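Local atomic coordinates of peptidase M28 (Shewanella amazonensis SB2B, PDB entry 3IIB), a protein that binds two zinc ions and probably acts as a carboxypeptidase or dipeptidase of peptidase family M28. Residues S98-A103 with L225-R230. Residues are numbered along the deposited sequence; the frame is centred on the assembly and turned at random.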
loop_
_atom_site.group_PDB
_atom_site.type_symbol
_atom_site.label_atom_id
_atom_site.label_comp_id
_atom_site.label_asym_id
_atom_site.label_seq_id
_atom_site.Cartn_x
_atom_site.Cartn_y
_atom_site.Cartn_z
ATOM N N SER A 98 -10.152 18.551 9.984
ATOM C CA SER A 98 -9.057 19.515 10.134
ATOM C C SER A 98 -9.383 20.813 9.423
ATOM O O SER A 98 -9.904 20.823 8.295
ATOM C CB SER A 98 -7.732 18.974 9.545
ATOM O OG SER A 98 -6.691 19.906 9.777
ATOM N N ILE A 99 -8.992 21.922 10.030
ATOM C CA ILE A 99 -8.943 23.176 9.334
ATOM C C ILE A 99 -7.780 23.133 8.331
ATOM O O ILE A 99 -6.877 22.308 8.428
ATOM C CB ILE A 99 -8.754 24.388 10.317
ATOM C CG1 ILE A 99 -7.415 24.323 11.069
ATOM C CG2 ILE A 99 -9.920 24.440 11.330
ATOM C CD1 ILE A 99 -6.991 25.697 11.695
ATOM N N ALA A 100 -7.818 24.054 7.386
ATOM C CA ALA A 100 -6.753 24.221 6.407
ATOM C C ALA A 100 -5.563 24.879 7.089
ATOM O O ALA A 100 -5.727 25.601 8.094
ATOM C CB ALA A 100 -7.233 25.109 5.206
ATOM N N THR A 101 -4.389 24.688 6.503
ATOM C CA THR A 101 -3.164 25.422 6.915
ATOM C C THR A 101 -3.271 26.850 6.439
ATOM O O THR A 101 -4.053 27.106 5.535
ATOM C CB THR A 101 -1.933 24.765 6.339
ATOM O OG1 THR A 101 -2.138 24.530 4.937
ATOM C CG2 THR A 101 -1.665 23.424 7.067
ATOM N N PRO A 102 -2.518 27.781 7.074
ATOM C CA PRO A 102 -2.495 29.182 6.686
ATOM C C PRO A 102 -2.210 29.382 5.209
ATOM O O PRO A 102 -1.491 28.600 4.609
ATOM C CB PRO A 102 -1.339 29.762 7.503
ATOM C CG PRO A 102 -1.164 28.879 8.618
ATOM C CD PRO A 102 -1.600 27.525 8.202
ATOM N N ALA A 103 -2.786 30.439 4.642
ATOM C CA ALA A 103 -2.515 30.834 3.261
ATOM C C ALA A 103 -1.020 31.090 3.076
ATOM O O ALA A 103 -0.437 30.637 2.087
ATOM C CB ALA A 103 -3.334 32.088 2.891
ATOM N N LEU A 225 -2.552 21.810 3.941
ATOM C CA LEU A 225 -3.845 21.154 3.954
ATOM C C LEU A 225 -4.904 22.108 3.472
ATOM O O LEU A 225 -5.011 23.248 3.939
ATOM C CB LEU A 225 -4.241 20.649 5.338
ATOM C CG LEU A 225 -3.295 19.664 6.022
ATOM C CD1 LEU A 225 -3.759 19.460 7.480
ATOM C CD2 LEU A 225 -3.153 18.312 5.259
ATOM N N GLY A 226 -5.672 21.639 2.503
ATOM C CA GLY A 226 -6.800 22.395 2.006
ATOM C C GLY A 226 -7.977 21.636 2.602
ATOM O O GLY A 226 -7.977 20.401 2.697
ATOM N N SER A 227 -8.947 22.371 3.053
ATOM C CA SER A 227 -10.190 21.786 3.524
ATOM C C SER A 227 -11.173 22.931 3.614
ATOM O O SER A 227 -10.762 24.101 3.599
ATOM C CB SER A 227 -10.013 21.142 4.904
ATOM O OG SER A 227 -9.926 22.141 5.921
ATOM N N GLU A 228 -12.458 22.587 3.707
ATOM C CA GLU A 228 -13.544 23.567 3.786
ATOM C C GLU A 228 -14.683 22.976 4.624
ATOM O O GLU A 228 -14.994 21.790 4.531
ATOM C CB GLU A 228 -14.062 23.892 2.385
ATOM C CG GLU A 228 -15.173 24.957 2.330
ATOM C CD GLU A 228 -16.054 24.880 1.074
ATOM O OE1 GLU A 228 -16.131 23.810 0.403
ATOM O OE2 GLU A 228 -16.702 25.908 0.785
ATOM N N ARG A 229 -15.320 23.834 5.404
ATOM C CA ARG A 229 -16.430 23.458 6.269
ATOM C C ARG A 229 -17.647 24.188 5.702
ATOM O O ARG A 229 -17.550 25.372 5.372
ATOM C CB ARG A 229 -16.081 23.929 7.684
ATOM C CG ARG A 229 -17.209 24.033 8.699
ATOM C CD ARG A 229 -17.688 22.704 9.175
ATOM N NE ARG A 229 -16.648 21.894 9.819
ATOM C CZ ARG A 229 -16.749 20.572 9.999
ATOM N NH1 ARG A 229 -17.811 19.925 9.563
ATOM N NH2 ARG A 229 -15.782 19.882 10.585
ATOM N N ARG A 230 -18.749 23.464 5.531
ATOM C CA ARG A 230 -20.026 24.043 5.149
ATOM C C ARG A 230 -21.019 23.845 6.282
ATOM O O ARG A 230 -20.685 23.230 7.286
ATOM C CB ARG A 230 -20.537 23.394 3.889
ATOM C CG ARG A 230 -19.695 23.764 2.687
ATOM C CD ARG A 230 -20.182 23.041 1.467
ATOM N NE ARG A 230 -19.344 23.332 0.311
ATOM C CZ ARG A 230 -19.484 22.754 -0.884
ATOM N NH1 ARG A 230 -20.437 21.845 -1.102
ATOM N NH2 ARG A 230 -18.664 23.093 -1.869
#
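Thr101 and Leu225 meet through both backbone and side chain, a worked example of a loop that uses a side-chain hydroxyl, in place of a backbone carbonyl, to accept from a strand N-H. Thr101 N donates to Leu225 O at 3.0 Å, while Leu225 N gives a nearly straight bond, 172° at the hydrogen, to Thr101 OG1 at 2.9 Å. With chi1 at 49°, OG1 sits between its own backbone N and carbonyl carbon and CG2 lies beside that N, where the methyl is 3.6 Å from Leu225 N and 4.2 Å from Leu225 CB; the side chains cross at about a right angle. A serine here would keep a hydroxyl but would probably open a gap beside Leu225 N and CB and leave the hydroxyl more free to turn. Ala100 CB rests 3.2 Å from Leu225 O. Two residues along the strand, Ser227 OG donates to Ser98 O at 2.7 Å; Trp73 NE1 also binds this oxygen. Ser98 OG, 3.8 Å from Leu225 CD1, bonds Ile99 O on a lone pair and accepts a hydrogen bond from Ala198 N. Away from the zinc ions, Thr101 and Ser227 thus supply an acceptor and a donor, bonding an irregular loop to strand 220-242.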